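Long-range contact in head completion protein gp6 (Enterobacteria phage HK97, PDB 3JVO), which completes the phage head by joining the portal protein and gp7 in the head-tail connector, with an open central channel for DNA ejection: residues G[9-20]-G[63-72]. Residues are numbered along the deposited sequence; the frame is centred on the assembly and turned at random.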
loop_
_atom_site.group_PDB
_atom_site.type_symbol
_atom_site.label_atom_id
_atom_site.label_comp_id
_atom_site.label_asym_id
_atom_site.label_seq_id
_atom_site.Cartn_x
_atom_site.Cartn_y
_atom_site.Cartn_z
ATOM N N ILE G 9 40.160 -4.890 -26.041
ATOM C CA ILE G 9 38.900 -4.607 -26.719
ATOM C C ILE G 9 39.061 -3.303 -27.453
ATOM O O ILE G 9 39.351 -2.276 -26.842
ATOM C CB ILE G 9 37.737 -4.425 -25.728
ATOM C CG1 ILE G 9 37.546 -5.673 -24.877
ATOM C CG2 ILE G 9 36.421 -4.042 -26.476
ATOM C CD1 ILE G 9 36.627 -5.456 -23.679
ATOM N N SER G 10 38.839 -3.320 -28.759
ATOM C CA SER G 10 39.028 -2.108 -29.563
ATOM C C SER G 10 38.052 -0.996 -29.168
ATOM O O SER G 10 36.980 -1.251 -28.634
ATOM C CB SER G 10 38.854 -2.429 -31.037
ATOM O OG SER G 10 37.482 -2.694 -31.293
ATOM N N LEU G 11 38.441 0.241 -29.438
ATOM C CA LEU G 11 37.583 1.399 -29.200
ATOM C C LEU G 11 36.266 1.282 -29.964
ATOM O O LEU G 11 35.204 1.643 -29.453
ATOM C CB LEU G 11 38.314 2.687 -29.609
ATOM C CG LEU G 11 37.570 4.005 -29.402
ATOM C CD1 LEU G 11 37.185 4.146 -27.950
ATOM C CD2 LEU G 11 38.446 5.203 -29.841
ATOM N N SER G 12 36.354 0.791 -31.195
ATOM C CA SER G 12 35.194 0.493 -32.010
ATOM C C SER G 12 34.205 -0.436 -31.298
ATOM O O SER G 12 33.008 -0.192 -31.319
ATOM C CB SER G 12 35.642 -0.143 -33.327
ATOM O OG SER G 12 34.518 -0.464 -34.127
ATOM N N LEU G 13 34.707 -1.495 -30.667
ATOM C CA LEU G 13 33.852 -2.398 -29.900
ATOM C C LEU G 13 33.237 -1.745 -28.665
ATOM O O LEU G 13 32.054 -1.945 -28.400
ATOM C CB LEU G 13 34.593 -3.670 -29.519
ATOM C CG LEU G 13 34.630 -4.802 -30.551
ATOM C CD1 LEU G 13 35.427 -5.951 -29.974
ATOM C CD2 LEU G 13 33.241 -5.289 -30.896
ATOM N N PHE G 14 34.017 -0.966 -27.917
ATOM C CA PHE G 14 33.453 -0.216 -26.778
ATOM C C PHE G 14 32.281 0.661 -27.216
ATOM O O PHE G 14 31.250 0.683 -26.559
ATOM C CB PHE G 14 34.496 0.655 -26.088
ATOM C CG PHE G 14 35.367 -0.086 -25.161
ATOM C CD1 PHE G 14 34.850 -0.631 -23.978
ATOM C CD2 PHE G 14 36.723 -0.262 -25.456
ATOM C CE1 PHE G 14 35.662 -1.343 -23.110
ATOM C CE2 PHE G 14 37.545 -0.974 -24.585
ATOM C CZ PHE G 14 37.013 -1.518 -23.405
ATOM N N LYS G 15 32.437 1.351 -28.342
ATOM C CA LYS G 15 31.385 2.204 -28.860
ATOM C C LYS G 15 30.139 1.444 -29.271
ATOM O O LYS G 15 29.034 1.941 -29.104
ATOM C CB LYS G 15 31.884 3.022 -30.038
ATOM C CG LYS G 15 32.887 4.123 -29.652
ATOM C CD LYS G 15 33.018 5.086 -30.831
ATOM C CE LYS G 15 34.430 5.540 -31.029
ATOM N NZ LYS G 15 34.625 6.372 -32.290
ATOM N N GLN G 16 30.319 0.254 -29.829
ATOM C CA GLN G 16 29.185 -0.607 -30.154
ATOM C C GLN G 16 28.473 -1.106 -28.888
ATOM O O GLN G 16 27.266 -1.250 -28.885
ATOM C CB GLN G 16 29.642 -1.782 -31.020
ATOM C CG GLN G 16 30.055 -1.344 -32.440
ATOM C CD GLN G 16 30.623 -2.474 -33.256
ATOM O OE1 GLN G 16 30.832 -3.575 -32.759
ATOM N NE2 GLN G 16 30.865 -2.213 -34.523
ATOM N N GLN G 17 29.222 -1.352 -27.813
ATOM C CA GLN G 17 28.618 -1.766 -26.544
ATOM C C GLN G 17 27.566 -0.745 -26.118
ATOM O O GLN G 17 26.456 -1.102 -25.711
ATOM C CB GLN G 17 29.707 -1.922 -25.454
ATOM C CG GLN G 17 29.181 -2.198 -24.038
ATOM C CD GLN G 17 28.604 -3.592 -23.921
ATOM O OE1 GLN G 17 28.690 -4.381 -24.869
ATOM N NE2 GLN G 17 28.002 -3.904 -22.768
ATOM N N ILE G 18 27.913 0.533 -26.236
ATOM C CA ILE G 18 27.011 1.593 -25.836
ATOM C C ILE G 18 26.181 2.183 -26.991
ATOM O O ILE G 18 25.490 3.176 -26.788
ATOM C CB ILE G 18 27.752 2.730 -25.117
ATOM C CG1 ILE G 18 28.959 3.217 -25.949
ATOM C CG2 ILE G 18 28.122 2.289 -23.690
ATOM C CD1 ILE G 18 29.651 4.454 -25.372
ATOM N N GLU G 19 26.256 1.582 -28.176
ATOM C CA GLU G 19 25.512 2.058 -29.354
ATOM C C GLU G 19 25.760 3.539 -29.597
ATOM O O GLU G 19 24.828 4.312 -29.754
ATOM C CB GLU G 19 24.005 1.772 -29.208
ATOM C CG GLU G 19 23.681 0.269 -29.153
ATOM C CD GLU G 19 22.251 -0.058 -28.672
ATOM O OE1 GLU G 19 21.330 0.804 -28.783
ATOM O OE2 GLU G 19 22.042 -1.209 -28.209
ATOM N N PHE G 20 27.032 3.922 -29.596
ATOM C CA PHE G 20 27.438 5.321 -29.720
ATOM C C PHE G 20 28.218 5.492 -31.028
ATOM O O PHE G 20 29.326 4.978 -31.168
ATOM C CB PHE G 20 28.300 5.723 -28.509
ATOM C CG PHE G 20 28.553 7.218 -28.388
ATOM C CD1 PHE G 20 27.567 8.071 -27.912
ATOM C CD2 PHE G 20 29.791 7.758 -28.735
ATOM C CE1 PHE G 20 27.799 9.450 -27.793
ATOM C CE2 PHE G 20 30.040 9.137 -28.614
ATOM C CZ PHE G 20 29.034 9.986 -28.140
ATOM N N VAL G 63 34.348 -6.193 -18.249
ATOM C CA VAL G 63 34.868 -4.863 -18.554
ATOM C C VAL G 63 33.834 -4.071 -19.379
ATOM O O VAL G 63 33.594 -2.893 -19.137
ATOM C CB VAL G 63 36.217 -4.952 -19.320
ATOM C CG1 VAL G 63 36.633 -3.570 -19.877
ATOM C CG2 VAL G 63 37.335 -5.537 -18.424
ATOM N N LEU G 64 33.229 -4.736 -20.353
ATOM C CA LEU G 64 32.189 -4.110 -21.168
ATOM C C LEU G 64 31.031 -3.628 -20.299
ATOM O O LEU G 64 30.502 -2.543 -20.524
ATOM C CB LEU G 64 31.672 -5.070 -22.229
ATOM C CG LEU G 64 32.549 -5.326 -23.458
ATOM C CD1 LEU G 64 31.845 -6.383 -24.339
ATOM C CD2 LEU G 64 32.813 -4.053 -24.286
ATOM N N LEU G 65 30.652 -4.416 -19.286
ATOM C CA LEU G 65 29.513 -4.034 -18.442
ATOM C C LEU G 65 29.863 -2.858 -17.528
ATOM O O LEU G 65 29.066 -1.926 -17.321
ATOM C CB LEU G 65 29.031 -5.223 -17.620
ATOM C CG LEU G 65 28.370 -6.393 -18.377
ATOM C CD1 LEU G 65 28.354 -7.601 -17.480
ATOM C CD2 LEU G 65 26.948 -5.987 -18.770
ATOM N N VAL G 66 31.064 -2.902 -16.984
ATOM C CA VAL G 66 31.522 -1.843 -16.089
ATOM C C VAL G 66 31.682 -0.546 -16.904
ATOM O O VAL G 66 31.296 0.519 -16.451
ATOM C CB VAL G 66 32.821 -2.265 -15.334
ATOM C CG1 VAL G 66 33.401 -1.082 -14.501
ATOM C CG2 VAL G 66 32.511 -3.429 -14.424
ATOM N N PHE G 67 32.268 -0.661 -18.093
ATOM C CA PHE G 67 32.471 0.482 -19.000
ATOM C C PHE G 67 31.131 1.141 -19.358
ATOM O O PHE G 67 30.979 2.366 -19.272
ATOM C CB PHE G 67 33.210 0.031 -20.281
ATOM C CG PHE G 67 32.972 0.945 -21.471
ATOM C CD1 PHE G 67 33.749 2.080 -21.662
ATOM C CD2 PHE G 67 31.936 0.690 -22.366
ATOM C CE1 PHE G 67 33.488 2.941 -22.740
ATOM C CE2 PHE G 67 31.685 1.536 -23.458
ATOM C CZ PHE G 67 32.461 2.652 -23.645
ATOM N N ALA G 68 30.158 0.335 -19.780
ATOM C CA ALA G 68 28.874 0.907 -20.177
ATOM C C ALA G 68 28.187 1.563 -18.963
ATOM O O ALA G 68 27.534 2.578 -19.096
ATOM C CB ALA G 68 27.974 -0.168 -20.835
ATOM N N ASP G 69 28.351 0.998 -17.767
ATOM C CA ASP G 69 27.765 1.645 -16.588
ATOM C C ASP G 69 28.319 3.073 -16.390
ATOM O O ASP G 69 27.549 4.011 -16.200
ATOM C CB ASP G 69 27.959 0.804 -15.335
ATOM C CG ASP G 69 27.296 1.412 -14.135
ATOM O OD1 ASP G 69 26.040 1.555 -14.130
ATOM O OD2 ASP G 69 28.039 1.780 -13.196
HETATM N N MSE G 70 29.638 3.239 -16.474
HETATM C CA MSE G 70 30.284 4.570 -16.441
HETATM C C MSE G 70 29.747 5.533 -17.493
HETATM O O MSE G 70 29.559 6.721 -17.248
HETATM C CB MSE G 70 31.796 4.448 -16.660
HETATM C CG MSE G 70 32.527 3.697 -15.573
HETATM SE SE MSE G 70 32.320 4.585 -13.854
HETATM C CE MSE G 70 33.171 6.318 -14.248
ATOM N N PHE G 71 29.546 5.015 -18.693
ATOM C CA PHE G 71 29.049 5.838 -19.762
ATOM C C PHE G 71 27.608 6.330 -19.540
ATOM O O PHE G 71 27.281 7.475 -19.835
ATOM C CB PHE G 71 29.165 5.136 -21.108
ATOM C CG PHE G 71 28.706 5.997 -22.246
ATOM C CD1 PHE G 71 29.577 6.914 -22.822
ATOM C CD2 PHE G 71 27.396 5.935 -22.698
ATOM C CE1 PHE G 71 29.142 7.768 -23.876
ATOM C CE2 PHE G 71 26.952 6.773 -23.764
ATOM C CZ PHE G 71 27.836 7.682 -24.343
ATOM N N GLU G 72 26.779 5.463 -18.977
ATOM C CA GLU G 72 25.370 5.745 -18.767
ATOM C C GLU G 72 25.062 6.464 -17.462
ATOM O O GLU G 72 24.094 7.219 -17.389
ATOM C CB GLU G 72 24.578 4.433 -18.800
ATOM C CG GLU G 72 24.732 3.638 -20.109
ATOM C CD GLU G 72 24.156 4.327 -21.344
ATOM O OE1 GLU G 72 23.319 5.233 -21.202
ATOM O OE2 GLU G 72 24.522 3.933 -22.484
#
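Ile18 sets CG1 between its backbone N and carbonyl carbon (chi1 52°), which carries CD1 over the ring of Phe71, while Phe71 holds CG anti to its own N and reaches across from helix 57-72. The methyl sits nearly central on the ring, CD1 3.5 Å from the Phe71 centroid, a CH-pi contact. The other branch, CG2, lies 3.8 Å from CB of Ala68, where the backbones come close, and 3.6 Å from CE2 of Phe67. Phe14 turns an edge to the face of Phe67, with CD1 3.5 Å from Phe67 CG and the ring planes at 54°. Phe14 CE1 meets Val63 CG1 at 4.0 Å, and Leu64 CD2 packs against Phe14 CD1; Ile9 CD1 extends this apolar layer over Leu64. Gln17, bent at chi2, passes obliquely across Leu64, its CB on Leu64 CD2, and brings CG to Ala68 CB, while its amide hydrogen-bonds to Tyr32 OH and Arg74 O of a neighbouring subunit, joining this interface to the ring assembly. Beyond the helix end, Phe20 offers its face to the edge of Phe71, with Phe20 CD1 3.6 Å from Phe71 CZ. Helix 26-44 also packs on Phe14, Phe20 and Phe67. Helix 11-17, N-capped by Ser10 and closed by a Schellman motif at Glu19, crosses the 63-72 part of helix 57-72 at -63°, forming part of the buried helical core of a gp6-like head-tail connector subunit.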